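PDB 6JOO: CRISPR-associated protein,CRISPR-associated endonuclease Cas9 from Corynebacterium diphtheriae, which is an engineered form of an RNA-guided endonuclease that, in its natural form, cuts both strands of matching DNA with HNH and RuvC-like domains. Local coordinates for residues 816-830 with 894-906. Residues are numbered along the deposited sequence; the frame is centred on the assembly and turned at random.
With nucleotides of chain B; nucleotides of chain D.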
loop_
_atom_site.group_PDB
_atom_site.type_symbol
_atom_site.label_atom_id
_atom_site.label_comp_id
_atom_site.label_asym_id
_atom_site.label_seq_id
_atom_site.Cartn_x
_atom_site.Cartn_y
_atom_site.Cartn_z
ATOM N N TRP A 816 2.476 -28.829 0.668
ATOM C CA TRP A 816 3.081 -27.513 0.779
ATOM C C TRP A 816 2.554 -26.786 2.008
ATOM O O TRP A 816 1.394 -26.943 2.395
ATOM C CB TRP A 816 2.817 -26.679 -0.479
ATOM C CG TRP A 816 1.375 -26.586 -0.838
ATOM C CD1 TRP A 816 0.683 -27.414 -1.668
ATOM C CD2 TRP A 816 0.442 -25.603 -0.378
ATOM N NE1 TRP A 816 -0.626 -27.009 -1.756
ATOM C CE2 TRP A 816 -0.800 -25.898 -0.973
ATOM C CE3 TRP A 816 0.535 -24.501 0.478
ATOM C CZ2 TRP A 816 -1.940 -25.135 -0.737
ATOM C CZ3 TRP A 816 -0.597 -23.744 0.711
ATOM C CH2 TRP A 816 -1.819 -24.064 0.105
ATOM N N LEU A 817 3.433 -25.997 2.622
ATOM C CA LEU A 817 3.098 -25.125 3.737
ATOM C C LEU A 817 3.204 -23.672 3.304
ATOM O O LEU A 817 3.910 -23.331 2.350
ATOM C CB LEU A 817 4.021 -25.362 4.937
ATOM C CG LEU A 817 3.878 -26.673 5.697
ATOM C CD1 LEU A 817 4.788 -26.661 6.908
ATOM C CD2 LEU A 817 2.437 -26.884 6.109
ATOM N N VAL A 818 2.496 -22.810 4.034
ATOM C CA VAL A 818 2.489 -21.380 3.772
ATOM C C VAL A 818 2.410 -20.666 5.112
ATOM O O VAL A 818 1.983 -21.232 6.121
ATOM C CB VAL A 818 1.324 -20.959 2.842
ATOM C CG1 VAL A 818 0.155 -20.406 3.640
ATOM C CG2 VAL A 818 1.803 -19.956 1.812
ATOM N N VAL A 819 2.865 -19.413 5.122
ATOM C CA VAL A 819 2.852 -18.640 6.357
ATOM C C VAL A 819 1.419 -18.445 6.821
ATOM O O VAL A 819 0.518 -18.187 6.015
ATOM C CB VAL A 819 3.574 -17.297 6.153
ATOM C CG1 VAL A 819 3.200 -16.299 7.245
ATOM C CG2 VAL A 819 5.074 -17.514 6.133
ATOM N N ASP A 820 1.208 -18.583 8.131
ATOM C CA ASP A 820 -0.099 -18.543 8.781
ATOM C C ASP A 820 -0.897 -19.826 8.571
ATOM O O ASP A 820 -2.121 -19.834 8.743
ATOM C CB ASP A 820 -0.919 -17.327 8.337
ATOM C CG ASP A 820 -0.455 -16.043 9.007
ATOM O OD1 ASP A 820 -0.095 -16.121 10.202
ATOM O OD2 ASP A 820 -0.427 -14.975 8.357
ATOM N N ASP A 821 -0.234 -20.919 8.199
ATOM C CA ASP A 821 -0.863 -22.229 8.239
ATOM C C ASP A 821 -0.882 -22.745 9.671
ATOM O O ASP A 821 0.031 -22.489 10.462
ATOM C CB ASP A 821 -0.129 -23.224 7.338
ATOM C CG ASP A 821 -0.968 -23.669 6.152
ATOM O OD1 ASP A 821 -2.215 -23.622 6.255
ATOM O OD2 ASP A 821 -0.386 -24.064 5.118
ATOM N N GLU A 822 -1.939 -23.477 9.993
ATOM C CA GLU A 822 -2.155 -24.023 11.324
ATOM C C GLU A 822 -1.675 -25.466 11.380
ATOM O O GLU A 822 -2.016 -26.276 10.511
ATOM C CB GLU A 822 -3.634 -23.948 11.703
ATOM C CG GLU A 822 -4.007 -24.739 12.953
ATOM C CD GLU A 822 -5.490 -24.663 13.265
ATOM O OE1 GLU A 822 -6.199 -23.864 12.616
ATOM O OE2 GLU A 822 -5.948 -25.404 14.161
ATOM N N LEU A 823 -0.896 -25.787 12.409
ATOM C CA LEU A 823 -0.395 -27.134 12.624
ATOM C C LEU A 823 -0.918 -27.685 13.941
ATOM O O LEU A 823 -1.123 -26.943 14.905
ATOM C CB LEU A 823 1.134 -27.179 12.652
ATOM C CG LEU A 823 1.909 -26.625 11.466
ATOM C CD1 LEU A 823 3.391 -26.803 11.718
ATOM C CD2 LEU A 823 1.486 -27.310 10.181
ATOM N N VAL A 824 -1.114 -29.000 13.975
ATOM C CA VAL A 824 -1.335 -29.740 15.212
ATOM C C VAL A 824 -0.093 -30.587 15.448
ATOM O O VAL A 824 0.286 -31.391 14.590
ATOM C CB VAL A 824 -2.604 -30.604 15.145
ATOM C CG1 VAL A 824 -2.783 -31.388 16.428
ATOM C CG2 VAL A 824 -3.814 -29.733 14.891
ATOM N N VAL A 825 0.555 -30.390 16.597
ATOM C CA VAL A 825 1.853 -30.990 16.883
ATOM C C VAL A 825 1.802 -31.698 18.229
ATOM O O VAL A 825 1.268 -31.159 19.205
ATOM C CB VAL A 825 2.976 -29.930 16.880
ATOM C CG1 VAL A 825 4.320 -30.572 17.189
ATOM C CG2 VAL A 825 3.019 -29.193 15.549
ATOM N N ASP A 826 2.372 -32.902 18.280
ATOM C CA ASP A 826 2.550 -33.650 19.526
ATOM C C ASP A 826 3.931 -33.302 20.069
ATOM O O ASP A 826 4.948 -33.807 19.588
ATOM C CB ASP A 826 2.391 -35.148 19.281
ATOM C CG ASP A 826 2.575 -35.981 20.542
ATOM O OD1 ASP A 826 2.555 -35.415 21.657
ATOM O OD2 ASP A 826 2.745 -37.213 20.412
ATOM N N THR A 827 3.966 -32.428 21.072
ATOM C CA THR A 827 5.208 -31.910 21.626
ATOM C C THR A 827 5.741 -32.742 22.785
ATOM O O THR A 827 6.635 -32.280 23.501
ATOM C CB THR A 827 5.010 -30.465 22.090
ATOM O OG1 THR A 827 4.181 -30.453 23.259
ATOM C CG2 THR A 827 4.339 -29.645 21.004
ATOM N N SER A 828 5.214 -33.950 22.993
ATOM C CA SER A 828 5.675 -34.754 24.118
ATOM C C SER A 828 7.111 -35.222 23.923
ATOM O O SER A 828 7.864 -35.329 24.896
ATOM C CB SER A 828 4.748 -35.952 24.327
ATOM O OG SER A 828 4.746 -36.809 23.197
ATOM N N LYS A 829 7.518 -35.484 22.681
ATOM C CA LYS A 829 8.816 -36.089 22.417
ATOM C C LYS A 829 9.851 -35.128 21.847
ATOM O O LYS A 829 11.049 -35.408 21.953
ATOM C CB LYS A 829 8.659 -37.274 21.454
ATOM C CG LYS A 829 7.924 -38.464 22.052
ATOM C CD LYS A 829 7.579 -39.503 20.994
ATOM C CE LYS A 829 6.121 -39.396 20.566
ATOM N NZ LYS A 829 5.803 -40.335 19.453
ATOM N N ILE A 830 9.431 -34.007 21.262
ATOM C CA ILE A 830 10.322 -33.142 20.501
ATOM C C ILE A 830 10.406 -31.736 21.071
ATOM O O ILE A 830 11.137 -30.904 20.524
ATOM C CB ILE A 830 9.906 -33.084 19.017
ATOM C CG1 ILE A 830 8.515 -32.457 18.893
ATOM C CG2 ILE A 830 9.911 -34.471 18.405
ATOM C CD1 ILE A 830 7.987 -32.413 17.489
ATOM N N LYS A 894 13.180 -33.495 12.540
ATOM C CA LYS A 894 12.802 -33.922 13.883
ATOM C C LYS A 894 11.310 -33.726 14.122
ATOM O O LYS A 894 10.647 -34.588 14.709
ATOM C CB LYS A 894 13.620 -33.156 14.923
ATOM C CG LYS A 894 13.429 -33.633 16.354
ATOM C CD LYS A 894 14.137 -32.706 17.334
ATOM C CE LYS A 894 14.137 -33.285 18.743
ATOM N NZ LYS A 894 14.720 -32.325 19.726
ATOM N N LEU A 895 10.764 -32.603 13.650
ATOM C CA LEU A 895 9.366 -32.273 13.913
ATOM C C LEU A 895 8.421 -33.250 13.226
ATOM O O LEU A 895 7.461 -33.735 13.834
ATOM C CB LEU A 895 9.081 -30.842 13.454
ATOM C CG LEU A 895 7.627 -30.374 13.440
ATOM C CD1 LEU A 895 7.099 -30.224 14.850
ATOM C CD2 LEU A 895 7.486 -29.068 12.679
ATOM N N PHE A 896 8.673 -33.548 11.953
ATOM C CA PHE A 896 7.739 -34.361 11.186
ATOM C C PHE A 896 7.913 -35.847 11.458
ATOM O O PHE A 896 6.979 -36.627 11.240
ATOM C CB PHE A 896 7.904 -34.071 9.695
ATOM C CG PHE A 896 7.371 -32.731 9.284
ATOM C CD1 PHE A 896 6.195 -32.251 9.832
ATOM C CD2 PHE A 896 8.047 -31.946 8.365
ATOM C CE1 PHE A 896 5.696 -31.023 9.463
ATOM C CE2 PHE A 896 7.552 -30.711 7.995
ATOM C CZ PHE A 896 6.376 -30.250 8.545
ATOM N N SER A 897 9.086 -36.254 11.939
ATOM C CA SER A 897 9.319 -37.670 12.191
ATOM C C SER A 897 8.658 -38.120 13.486
ATOM O O SER A 897 8.071 -39.205 13.543
ATOM C CB SER A 897 10.818 -37.951 12.223
ATOM O OG SER A 897 11.428 -37.547 11.008
ATOM N N ASP A 898 8.734 -37.295 14.531
ATOM C CA ASP A 898 8.267 -37.671 15.860
ATOM C C ASP A 898 7.219 -36.713 16.417
ATOM O O ASP A 898 6.897 -36.790 17.609
ATOM C CB ASP A 898 9.453 -37.763 16.829
ATOM C CG ASP A 898 10.513 -38.750 16.365
ATOM O OD1 ASP A 898 10.146 -39.818 15.832
ATOM O OD2 ASP A 898 11.717 -38.454 16.532
ATOM N N GLY A 899 6.676 -35.817 15.598
ATOM C CA GLY A 899 5.742 -34.830 16.103
ATOM C C GLY A 899 4.297 -35.133 15.779
ATOM O O GLY A 899 3.390 -34.522 16.353
ATOM N N ASN A 900 4.076 -36.071 14.859
ATOM C CA ASN A 900 2.734 -36.456 14.425
ATOM C C ASN A 900 1.930 -35.220 14.015
ATOM O O ASN A 900 0.881 -34.905 14.577
ATOM C CB ASN A 900 2.026 -37.249 15.526
ATOM C CG ASN A 900 0.873 -38.074 15.001
ATOM O OD1 ASN A 900 0.948 -38.644 13.912
ATOM N ND2 ASN A 900 -0.201 -38.145 15.776
ATOM N N VAL A 901 2.462 -34.514 13.023
ATOM C CA VAL A 901 1.988 -33.186 12.650
ATOM C C VAL A 901 0.901 -33.303 11.592
ATOM O O VAL A 901 1.014 -34.091 10.646
ATOM C CB VAL A 901 3.158 -32.314 12.153
ATOM C CG1 VAL A 901 2.662 -30.945 11.707
ATOM C CG2 VAL A 901 4.220 -32.174 13.234
ATOM N N THR A 902 -0.158 -32.508 11.757
ATOM C CA THR A 902 -1.255 -32.412 10.804
ATOM C C THR A 902 -1.457 -30.949 10.437
ATOM O O THR A 902 -1.554 -30.093 11.322
ATOM C CB THR A 902 -2.554 -32.986 11.381
ATOM O OG1 THR A 902 -2.309 -34.290 11.920
ATOM C CG2 THR A 902 -3.619 -33.090 10.303
ATOM N N VAL A 903 -1.510 -30.670 9.140
ATOM C CA VAL A 903 -1.767 -29.328 8.630
ATOM C C VAL A 903 -3.275 -29.133 8.539
ATOM O O VAL A 903 -3.970 -29.922 7.892
ATOM C CB VAL A 903 -1.096 -29.131 7.261
ATOM C CG1 VAL A 903 -1.253 -27.702 6.768
ATOM C CG2 VAL A 903 0.370 -29.525 7.331
ATOM N N VAL A 904 -3.781 -28.084 9.181
ATOM C CA VAL A 904 -5.216 -27.885 9.367
ATOM C C VAL A 904 -5.657 -26.669 8.564
ATOM O O VAL A 904 -5.158 -25.557 8.782
ATOM C CB VAL A 904 -5.567 -27.724 10.854
ATOM C CG1 VAL A 904 -7.064 -27.555 11.042
ATOM C CG2 VAL A 904 -5.066 -28.918 11.632
ATOM N N ARG A 905 -6.593 -26.879 7.640
ATOM C CA ARG A 905 -7.231 -25.810 6.883
ATOM C C ARG A 905 -8.712 -25.782 7.229
ATOM O O ARG A 905 -9.332 -26.834 7.415
ATOM C CB ARG A 905 -7.045 -25.991 5.373
ATOM C CG ARG A 905 -5.717 -25.481 4.827
ATOM C CD ARG A 905 -4.529 -26.324 5.275
ATOM N NE ARG A 905 -3.263 -25.774 4.796
ATOM C CZ ARG A 905 -2.560 -26.273 3.784
ATOM N NH1 ARG A 905 -1.419 -25.701 3.420
ATOM N NH2 ARG A 905 -2.993 -27.349 3.139
ATOM N N ARG A 906 -9.280 -24.582 7.314
ATOM C CA ARG A 906 -10.647 -24.407 7.787
ATOM C C ARG A 906 -11.455 -23.566 6.806
ATOM O O ARG A 906 -10.907 -22.835 5.977
ATOM C CB ARG A 906 -10.683 -23.749 9.174
ATOM C CG ARG A 906 -9.808 -24.425 10.217
ATOM C CD ARG A 906 -9.858 -23.703 11.559
ATOM N NE ARG A 906 -9.039 -24.369 12.567
ATOM C CZ ARG A 906 -9.447 -25.401 13.301
ATOM N NH1 ARG A 906 -10.668 -25.889 13.135
ATOM N NH2 ARG A 906 -8.632 -25.945 14.195
ATOM P P G B 77 -8.138 -10.408 -0.025
ATOM O OP1 G B 77 -8.297 -11.014 -1.372
ATOM O OP2 G B 77 -8.896 -10.946 1.134
ATOM O "O5'" G B 77 -6.605 -10.427 0.416
ATOM C "C5'" G B 77 -5.589 -10.875 -0.477
ATOM C "C4'" G B 77 -4.915 -12.144 -0.000
ATOM O "O4'" G B 77 -4.378 -11.947 1.335
ATOM C "C3'" G B 77 -5.799 -13.391 0.075
ATOM O "O3'" G B 77 -5.031 -14.529 -0.306
ATOM C "C2'" G B 77 -6.123 -13.484 1.560
ATOM O "O2'" G B 77 -6.455 -14.781 2.007
ATOM C "C1'" G B 77 -4.822 -12.990 2.176
ATOM N N9 G B 77 -4.950 -12.471 3.535
ATOM C C8 G B 77 -5.916 -11.634 4.032
ATOM N N7 G B 77 -5.741 -11.360 5.295
ATOM C C5 G B 77 -4.593 -12.057 5.645
ATOM C C6 G B 77 -3.909 -12.145 6.883
ATOM O O6 G B 77 -4.203 -11.602 7.956
ATOM N N1 G B 77 -2.784 -12.964 6.795
ATOM C C2 G B 77 -2.369 -13.613 5.656
ATOM N N2 G B 77 -1.259 -14.359 5.762
ATOM N N3 G B 77 -2.999 -13.538 4.496
ATOM C C4 G B 77 -4.092 -12.748 4.566
ATOM P P DA D 2 15.759 -29.253 17.852
ATOM O OP1 DA D 2 14.721 -29.688 18.810
ATOM O OP2 DA D 2 15.378 -28.635 16.560
ATOM O "O5'" DA D 2 16.731 -28.239 18.606
ATOM C "C5'" DA D 2 17.081 -28.464 19.958
ATOM C "C4'" DA D 2 18.093 -27.432 20.418
ATOM O "O4'" DA D 2 19.161 -27.340 19.448
ATOM C "C3'" DA D 2 17.540 -26.017 20.588
ATOM O "O3'" DA D 2 17.715 -25.591 21.925
ATOM C "C2'" DA D 2 18.346 -25.153 19.606
ATOM C "C1'" DA D 2 19.575 -26.003 19.319
ATOM N N9 DA D 2 20.094 -25.830 17.962
ATOM C C8 DA D 2 19.612 -26.416 16.829
ATOM N N7 DA D 2 20.270 -26.093 15.743
ATOM C C5 DA D 2 21.255 -25.234 16.190
ATOM C C6 DA D 2 22.284 -24.543 15.520
ATOM N N6 DA D 2 22.483 -24.621 14.200
ATOM N N1 DA D 2 23.101 -23.765 16.260
ATOM C C2 DA D 2 22.895 -23.691 17.581
ATOM N N3 DA D 2 21.961 -24.292 18.322
ATOM C C4 DA D 2 21.167 -25.058 17.559
ATOM O "O5'" DC D 1 18.167 -33.173 14.173
ATOM C "C5'" DC D 1 17.450 -32.155 14.863
ATOM C "C4'" DC D 1 18.173 -31.755 16.137
ATOM O "O4'" DC D 1 19.589 -31.677 15.884
ATOM C "C3'" DC D 1 17.795 -30.393 16.678
ATOM O "O3'" DC D 1 16.685 -30.523 17.537
ATOM C "C2'" DC D 1 19.046 -29.967 17.450
ATOM C "C1'" DC D 1 20.179 -30.716 16.740
ATOM N N1 DC D 1 21.072 -29.839 15.922
ATOM C C2 DC D 1 21.897 -28.895 16.550
ATOM O O2 DC D 1 21.871 -28.791 17.783
ATOM N N3 DC D 1 22.705 -28.118 15.786
ATOM C C4 DC D 1 22.708 -28.260 14.459
ATOM N N4 DC D 1 23.520 -27.473 13.747
ATOM C C5 DC D 1 21.881 -29.218 13.803
ATOM C C6 DC D 1 21.089 -29.978 14.565
#
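D821 OD2 takes a hydrogen bond from R905 NH1 at 2.6 Å and a weak one from V818 N. The guanidinium of R905 grips this carboxylate side-on, with one nitrogen to each oxygen. R905 NE reaches D821 OD1 at 2.8 Å, nearly straight at 174°. Both oxygens lie near the guanidinium plane, while the carboxylate itself is tilted 40° from it. The R905 chain bends at chi2 (70°), which brings the group back over W816. There NH1 sits above the six-membered ring in a cation-pi contact and donates a weak hydrogen bond to W816 O. NH2 of R905 is held by V922 O.

E822 and R906 form a second side-on salt bridge. NE of R906 meets E822 OE1 at 2.9 Å, and R906 NH2 meets E822 OE2 at 2.7 Å. CG1 of V904 lies over one face of this guanidinium.

Strands 822-824 and 902-904 run antiparallel as neighbours in a five-stranded sheet of the Cas9 C-terminal domain, part of the PAM-interacting region in this family. V824 and T902 are a hydrogen-bonded pair, joined by V824 N to T902 O at 2.9 Å and by T902 N to V824 O. L823 and V903 are a non-hydrogen-bonded pair. Their side chains lie side by side on one face, where L861 touches L823, and L817 CD2 also packs on V903 CG2. On the other face CG2 of V824 touches CG2 of V904.

Past the strands, D826 N donates a hydrogen bond to G899 O at 2.7 Å. I830 CD1 packs against L895 CD1 at 3.5 Å and against the CA of G899. The extended K894 side chain carries NZ to OP1 of DA2 of chain D, 2.8 Å away. At the other end, in the type II turn 818-821, D820 OD2 accepts a hydrogen bond from N2 of guanosine 77 of chain B.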